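Local coordinates for protein NAD-dependent epimerase/dehydratase (Methylobacillus flagellatus KT, PDB 3GPI) that is of unknown function but has the fold of the NAD-dependent epimerase/dehydratase family and so probably binds a dinucleotide cofactor, at residues Q102-Y113 and L144-S155. Numbering follows the deposited sequence.
Sequences QHVFFVSSTGVY and LAAYSSTILRFS
OG1 of Thr-150 has two partners, His-103 and Glu-207. NE2 of His-103 donates to OG1 of Thr-150 at 2.9 Å, nearly straight (173°) and in the imidazole plane; the backbone O of Glu-207 is its other partner. The other ring nitrogen, ND1 of His-103, shares a 2.9 Å hydrogen bond with OG of Ser-148; either could donate. The imidazole thus spans the start of the neighbouring strand, with one face over the backbone of Ser-148 and Ser-149. Replacing His-103 by an alanine is likely to take away the ring's bonds to both hydroxyls and its packing over the Ser-148 to Ser-149 peptide; Thr-150 would keep Glu-207.

Strands 103-109 and 149-154 run parallel. Their backbone ladder extends from Ser-148 O to Thr-110 N, and its Ser-108 N to Leu-152 O bond is 2.7 Å. On the face of Phe-105 and Val-107, CG1 of Val-107 makes a CH-pi contact over the Phe-154 ring, 4.0 Å from its centroid. On the other face, Leu-144 CD1 packs against Phe-106 CB and CG; helix 132-143 also touches this phenylalanine.

Arg-153, extended from CG to NE, reaches Val-112 and Tyr-113, just past the end of strand 103-109. Its NH1 donates to Tyr-113 OH at 2.9 Å in the guanidinium plane, though bent (134°). The tyrosine ring stands 82° to that plane, while Val-112 CG2 lies over one guanidinium face. Glu-141 forms a salt bridge with NH2 and also bonds Ser-108 OG. In this beta-alpha-beta crossover of a Rossmann-type sheet, linked through helix 132-143, the buried arginine's charge is probably offset by Glu-141.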
ATOM      1  N   GLN A 102       5.580   5.063 -19.762  1.00 16.68           N
ATOM      2  CA  GLN A 102       6.778   4.222 -19.685  1.00 18.04           C
ATOM      3  C   GLN A 102       6.684   3.153 -18.603  1.00 17.15           C
ATOM      4  O   GLN A 102       7.394   2.154 -18.659  1.00 17.96           O
ATOM      5  CB  GLN A 102       8.002   5.083 -19.400  1.00 19.82           C
ATOM      6  CG  GLN A 102       8.357   6.026 -20.550  1.00 25.09           C
ATOM      7  CD  GLN A 102       9.429   7.024 -20.162  1.00 32.12           C
ATOM      8  OE1 GLN A 102       9.488   7.483 -19.009  1.00 36.24           O
ATOM      9  NE2 GLN A 102      10.254   7.408 -21.134  1.00 35.95           N
ATOM     10  N   HIS A 103       5.857   3.363 -17.590  1.00 15.23           N
ATOM     11  CA  HIS A 103       5.776   2.400 -16.511  1.00 14.90           C
ATOM     12  C   HIS A 103       4.488   2.575 -15.758  1.00 13.04           C
ATOM     13  O   HIS A 103       4.001   3.684 -15.570  1.00 13.87           O
ATOM     14  CB  HIS A 103       6.950   2.539 -15.524  1.00 14.83           C
ATOM     15  CG  HIS A 103       7.349   1.234 -14.896  1.00 15.75           C
ATOM     16  ND1 HIS A 103       8.009   0.242 -15.584  1.00 16.78           N
ATOM     17  CD2 HIS A 103       7.095   0.726 -13.667  1.00 14.60           C
ATOM     18  CE1 HIS A 103       8.217  -0.789 -14.785  1.00 17.01           C
ATOM     19  NE2 HIS A 103       7.666  -0.523 -13.617  1.00 14.10           N
ATOM     20  N   VAL A 104       3.938   1.443 -15.315  1.00 13.26           N
ATOM     21  CA  VAL A 104       2.795   1.432 -14.413  1.00 13.45           C
ATOM     22  C   VAL A 104       3.192   0.825 -13.071  1.00 12.77           C
ATOM     23  O   VAL A 104       3.691  -0.288 -13.022  1.00 13.59           O
ATOM     24  CB  VAL A 104       1.653   0.613 -14.983  1.00 13.93           C
ATOM     25  CG1 VAL A 104       0.492   0.588 -13.994  1.00 14.67           C
ATOM     26  CG2 VAL A 104       1.206   1.178 -16.306  1.00 16.46           C
ATOM     27  N   PHE A 105       3.005   1.558 -11.975  1.00 12.10           N
ATOM     28  CA  PHE A 105       3.143   1.005 -10.624  1.00 13.38           C
ATOM     29  C   PHE A 105       1.754   0.715 -10.104  1.00 13.99           C
ATOM     30  O   PHE A 105       0.905   1.628 -10.038  1.00 16.52           O
ATOM     31  CB  PHE A 105       3.876   1.975  -9.691  1.00 13.42           C
ATOM     32  CG  PHE A 105       5.309   2.200 -10.052  1.00 12.93           C
ATOM     33  CD1 PHE A 105       6.277   1.315  -9.607  1.00 13.66           C
ATOM     34  CD2 PHE A 105       5.707   3.254 -10.888  1.00 12.77           C
ATOM     35  CE1 PHE A 105       7.602   1.501  -9.923  1.00 13.33           C
ATOM     36  CE2 PHE A 105       7.056   3.435 -11.210  1.00 14.65           C
ATOM     37  CZ  PHE A 105       7.999   2.566 -10.741  1.00 14.10           C
ATOM     38  N   PHE A 106       1.487  -0.553  -9.756  1.00 13.26           N
ATOM     39  CA  PHE A 106       0.154  -0.919  -9.345  1.00 14.57           C
ATOM     40  C   PHE A 106       0.194  -1.345  -7.890  1.00 13.45           C
ATOM     41  O   PHE A 106       0.948  -2.284  -7.548  1.00 14.03           O
ATOM     42  CB  PHE A 106      -0.334  -2.057 -10.249  1.00 15.94           C
ATOM     43  CG  PHE A 106      -1.667  -2.621  -9.861  1.00 17.80           C
ATOM     44  CD1 PHE A 106      -2.845  -1.979 -10.218  1.00 20.93           C
ATOM     45  CD2 PHE A 106      -1.740  -3.803  -9.139  1.00 17.52           C
ATOM     46  CE1 PHE A 106      -4.105  -2.496  -9.836  1.00 22.58           C
ATOM     47  CE2 PHE A 106      -2.979  -4.338  -8.761  1.00 20.09           C
ATOM     48  CZ  PHE A 106      -4.154  -3.690  -9.099  1.00 21.25           C
ATOM     49  N   VAL A 107      -0.625  -0.705  -7.054  1.00 13.44           N
ATOM     50  CA  VAL A 107      -0.662  -1.031  -5.631  1.00 14.22           C
ATOM     51  C   VAL A 107      -1.670  -2.137  -5.431  1.00 15.03           C
ATOM     52  O   VAL A 107      -2.874  -1.963  -5.560  1.00 17.78           O
ATOM     53  CB  VAL A 107      -0.989   0.182  -4.746  1.00 14.21           C
ATOM     54  CG1 VAL A 107      -1.003  -0.205  -3.273  1.00 15.35           C
ATOM     55  CG2 VAL A 107       0.007   1.335  -4.998  1.00 16.40           C
ATOM     56  N   SER A 108      -1.133  -3.285  -5.093  1.00 14.39           N
ATOM     57  CA  SER A 108      -1.940  -4.474  -4.811  1.00 14.82           C
ATOM     58  C   SER A 108      -1.901  -4.727  -3.312  1.00 15.19           C
ATOM     59  O   SER A 108      -1.543  -3.842  -2.522  1.00 14.36           O
ATOM     60  CB  SER A 108      -1.321  -5.607  -5.590  1.00 15.64           C
ATOM     61  OG  SER A 108      -2.049  -6.837  -5.454  1.00 17.01           O
ATOM     62  N   SER A 109      -2.259  -5.943  -2.900  1.00 15.19           N
ATOM     63  CA  SER A 109      -2.350  -6.301  -1.496  1.00 14.75           C
ATOM     64  C   SER A 109      -1.774  -7.676  -1.235  1.00 14.67           C
ATOM     65  O   SER A 109      -1.985  -8.586  -2.039  1.00 14.70           O
ATOM     66  CB  SER A 109      -3.842  -6.378  -1.125  1.00 14.89           C
ATOM     67  OG  SER A 109      -4.000  -6.874   0.206  1.00 17.20           O
ATOM     68  N   THR A 110      -1.088  -7.860  -0.105  1.00 14.56           N
ATOM     69  CA  THR A 110      -0.655  -9.203   0.312  1.00 13.57           C
ATOM     70  C   THR A 110      -1.836 -10.110   0.677  1.00 15.15           C
ATOM     71  O   THR A 110      -1.601 -11.301   0.912  1.00 14.51           O
ATOM     72  CB  THR A 110       0.363  -9.157   1.428  1.00 15.14           C
ATOM     73  OG1 THR A 110      -0.187  -8.395   2.508  1.00 15.25           O
ATOM     74  CG2 THR A 110       1.679  -8.482   0.928  1.00 14.67           C
ATOM     75  N   GLY A 111      -3.057  -9.583   0.693  1.00 14.67           N
ATOM     76  CA  GLY A 111      -4.236 -10.440   0.973  1.00 14.80           C
ATOM     77  C   GLY A 111      -4.418 -11.438  -0.144  1.00 16.01           C
ATOM     78  O   GLY A 111      -5.153 -12.415   0.031  1.00 17.53           O
ATOM     79  N   VAL A 112      -3.758 -11.268  -1.289  1.00 15.18           N
ATOM     80  CA  VAL A 112      -3.830 -12.276  -2.356  1.00 15.72           C
ATOM     81  C   VAL A 112      -3.229 -13.581  -1.909  1.00 15.82           C
ATOM     82  O   VAL A 112      -3.594 -14.645  -2.454  1.00 15.52           O
ATOM     83  CB  VAL A 112      -3.179 -11.825  -3.689  1.00 16.24           C
ATOM     84  CG1 VAL A 112      -3.880 -10.564  -4.211  1.00 15.13           C
ATOM     85  CG2 VAL A 112      -1.693 -11.568  -3.569  1.00 15.28           C
ATOM     86  N   TYR A 113      -2.349 -13.546  -0.918  1.00 15.14           N
ATOM     87  CA  TYR A 113      -1.814 -14.771  -0.310  1.00 16.16           C
ATOM     88  C   TYR A 113      -2.829 -15.244   0.707  1.00 16.91           C
ATOM     89  O   TYR A 113      -2.742 -14.901   1.892  1.00 18.09           O
ATOM     90  CB  TYR A 113      -0.471 -14.490   0.389  1.00 16.19           C
ATOM     91  CG  TYR A 113       0.629 -14.070  -0.543  1.00 15.93           C
ATOM     92  CD1 TYR A 113       1.312 -15.001  -1.320  1.00 16.87           C
ATOM     93  CD2 TYR A 113       1.025 -12.739  -0.614  1.00 17.07           C
ATOM     94  CE1 TYR A 113       2.338 -14.603  -2.161  1.00 18.12           C
ATOM     95  CE2 TYR A 113       2.042 -12.342  -1.449  1.00 19.02           C
ATOM     96  CZ  TYR A 113       2.698 -13.266  -2.207  1.00 18.86           C
ATOM     97  OH  TYR A 113       3.723 -12.843  -3.044  1.00 21.88           O
ATOM     98  N   LEU A 144      -1.690  -6.246 -16.226  1.00 28.57           N
ATOM     99  CA  LEU A 144      -0.372  -5.649 -16.389  1.00 28.47           C
ATOM    100  C   LEU A 144       0.705  -6.518 -17.048  1.00 29.05           C
ATOM    101  O   LEU A 144       1.808  -6.022 -17.296  1.00 28.78           O
ATOM    102  CB  LEU A 144       0.123  -5.150 -15.036  1.00 27.21           C
ATOM    103  CG  LEU A 144      -0.788  -4.088 -14.436  1.00 26.74           C
ATOM    104  CD1 LEU A 144      -0.345  -3.740 -13.017  1.00 25.58           C
ATOM    105  CD2 LEU A 144      -0.822  -2.857 -15.311  1.00 27.22           C
ATOM    106  N   ALA A 145       0.412  -7.795 -17.352  1.00 29.22           N
ATOM    107  CA  ALA A 145       1.427  -8.677 -17.960  1.00 29.51           C
ATOM    108  C   ALA A 145       2.029  -8.113 -19.264  1.00 28.61           C
ATOM    109  O   ALA A 145       3.211  -8.350 -19.546  1.00 29.63           O
ATOM    110  CB  ALA A 145       0.859 -10.093 -18.205  1.00 30.13           C
ATOM    111  N   ALA A 146       1.215  -7.369 -20.011  1.00 27.62           N
ATOM    112  CA  ALA A 146       1.620  -6.772 -21.300  1.00 26.83           C
ATOM    113  C   ALA A 146       2.267  -5.407 -21.185  1.00 25.82           C
ATOM    114  O   ALA A 146       2.723  -4.845 -22.184  1.00 25.43           O
ATOM    115  CB  ALA A 146       0.438  -6.674 -22.228  1.00 27.10           C
ATOM    116  N   TYR A 147       2.273  -4.850 -19.974  1.00 23.97           N
ATOM    117  CA  TYR A 147       2.799  -3.514 -19.737  1.00 22.66           C
ATOM    118  C   TYR A 147       4.129  -3.535 -19.011  1.00 20.09           C
ATOM    119  O   TYR A 147       4.378  -4.399 -18.190  1.00 21.55           O
ATOM    120  CB  TYR A 147       1.826  -2.741 -18.859  1.00 22.22           C
ATOM    121  CG  TYR A 147       0.565  -2.373 -19.581  1.00 25.39           C
ATOM    122  CD1 TYR A 147      -0.426  -3.335 -19.800  1.00 27.35           C
ATOM    123  CD2 TYR A 147       0.369  -1.073 -20.050  1.00 27.18           C
ATOM    124  CE1 TYR A 147      -1.579  -3.020 -20.488  1.00 29.11           C
ATOM    125  CE2 TYR A 147      -0.796  -0.732 -20.740  1.00 30.49           C
ATOM    126  CZ  TYR A 147      -1.760  -1.718 -20.943  1.00 30.18           C
ATOM    127  OH  TYR A 147      -2.913  -1.381 -21.619  1.00 33.77           O
ATOM    128  N   SER A 148       5.005  -2.584 -19.293  1.00 18.11           N
ATOM    129  CA  SER A 148       6.159  -2.348 -18.420  1.00 16.59           C
ATOM    130  C   SER A 148       5.579  -1.882 -17.082  1.00 16.57           C
ATOM    131  O   SER A 148       4.941  -0.845 -17.022  1.00 16.07           O
ATOM    132  CB  SER A 148       7.025  -1.248 -19.013  1.00 16.37           C
ATOM    133  OG  SER A 148       8.176  -1.034 -18.223  1.00 16.82           O
ATOM    134  N   SER A 149       5.808  -2.656 -16.016  1.00 14.45           N
ATOM    135  CA  SER A 149       5.044  -2.452 -14.780  1.00 13.39           C
ATOM    136  C   SER A 149       5.692  -3.123 -13.602  1.00 13.35           C
ATOM    137  O   SER A 149       6.474  -4.029 -13.738  1.00 14.69           O
ATOM    138  CB  SER A 149       3.627  -2.993 -14.958  1.00 14.78           C
ATOM    139  OG  SER A 149       3.625  -4.381 -15.189  1.00 17.97           O
ATOM    140  N   THR A 150       5.292  -2.661 -12.424  1.00 12.86           N
ATOM    141  CA  THR A 150       5.712  -3.197 -11.151  1.00 12.92           C
ATOM    142  C   THR A 150       4.476  -3.253 -10.287  1.00 13.40           C
ATOM    143  O   THR A 150       3.832  -2.239 -10.034  1.00 13.92           O
ATOM    144  CB  THR A 150       6.727  -2.296 -10.489  1.00 13.42           C
ATOM    145  OG1 THR A 150       7.896  -2.243 -11.313  1.00 14.10           O
ATOM    146  CG2 THR A 150       7.103  -2.853  -9.089  1.00 14.66           C
ATOM    147  N   ILE A 151       4.161  -4.462  -9.842  1.00 13.75           N
ATOM    148  CA  ILE A 151       3.080  -4.689  -8.892  1.00 14.22           C
ATOM    149  C   ILE A 151       3.699  -4.626  -7.493  1.00 13.55           C
ATOM    150  O   ILE A 151       4.735  -5.219  -7.201  1.00 13.66           O
ATOM    151  CB  ILE A 151       2.503  -6.080  -9.129  1.00 14.65           C
ATOM    152  CG1 ILE A 151       1.765  -6.120 -10.469  1.00 16.64           C
ATOM    153  CG2 ILE A 151       1.572  -6.492  -7.984  1.00 15.32           C
ATOM    154  CD1 ILE A 151       1.565  -7.538 -10.935  1.00 20.64           C
ATOM    155  N   LEU A 152       3.027  -3.846  -6.645  1.00 13.30           N
ATOM    156  CA  LEU A 152       3.480  -3.644  -5.268  1.00 13.91           C
ATOM    157  C   LEU A 152       2.420  -4.236  -4.344  1.00 13.39           C
ATOM    158  O   LEU A 152       1.357  -3.615  -4.139  1.00 14.30           O
ATOM    159  CB  LEU A 152       3.618  -2.139  -5.010  1.00 14.39           C
ATOM    160  CG  LEU A 152       4.629  -1.489  -5.963  1.00 16.18           C
ATOM    161  CD1 LEU A 152       4.498   0.022  -5.865  1.00 19.48           C
ATOM    162  CD2 LEU A 152       6.041  -1.952  -5.702  1.00 17.66           C
ATOM    163  N   ARG A 153       2.687  -5.434  -3.797  1.00 13.16           N
ATOM    164  CA  ARG A 153       1.697  -6.027  -2.877  1.00 13.06           C
ATOM    165  C   ARG A 153       1.960  -5.508  -1.470  1.00 12.74           C
ATOM    166  O   ARG A 153       2.934  -5.913  -0.836  1.00 13.20           O
ATOM    167  CB  ARG A 153       1.822  -7.551  -2.905  1.00 12.87           C
ATOM    168  CG  ARG A 153       1.265  -8.127  -4.201  1.00 14.63           C
ATOM    169  CD  ARG A 153       1.408  -9.650  -4.261  1.00 16.12           C
ATOM    170  NE  ARG A 153       0.959 -10.141  -5.562  1.00 15.56           N
ATOM    171  CZ  ARG A 153       1.353 -11.307  -6.092  1.00 16.64           C
ATOM    172  NH1 ARG A 153       2.183 -12.101  -5.446  1.00 18.10           N
ATOM    173  NH2 ARG A 153       0.913 -11.626  -7.294  1.00 18.74           N
ATOM    174  N   PHE A 154       1.156  -4.512  -1.065  1.00 12.86           N
ATOM    175  CA  PHE A 154       1.339  -3.883   0.242  1.00 13.13           C
ATOM    176  C   PHE A 154       0.714  -4.769   1.326  1.00 13.20           C
ATOM    177  O   PHE A 154      -0.383  -5.320   1.121  1.00 13.48           O
ATOM    178  CB  PHE A 154       0.587  -2.552   0.275  1.00 13.26           C
ATOM    179  CG  PHE A 154       1.359  -1.357  -0.227  1.00 13.43           C
ATOM    180  CD1 PHE A 154       1.361  -0.194   0.528  1.00 14.25           C
ATOM    181  CD2 PHE A 154       2.042  -1.380  -1.422  1.00 14.04           C
ATOM    182  CE1 PHE A 154       2.063   0.945   0.082  1.00 14.16           C
ATOM    183  CE2 PHE A 154       2.778  -0.264  -1.849  1.00 12.80           C
ATOM    184  CZ  PHE A 154       2.778   0.904  -1.125  1.00 14.17           C
ATOM    185  N   SER A 155       1.412  -4.919   2.456  1.00 12.69           N
ATOM    186  CA  SER A 155       0.764  -5.477   3.645  1.00 13.33           C
ATOM    187  C   SER A 155      -0.147  -4.421   4.265  1.00 14.12           C
ATOM    188  O   SER A 155      -0.519  -3.456   3.604  1.00 16.11           O
ATOM    189  CB  SER A 155       1.823  -6.021   4.579  1.00 13.25           C
ATOM    190  OG  SER A 155       2.751  -5.047   4.987  1.00 12.65           O
TER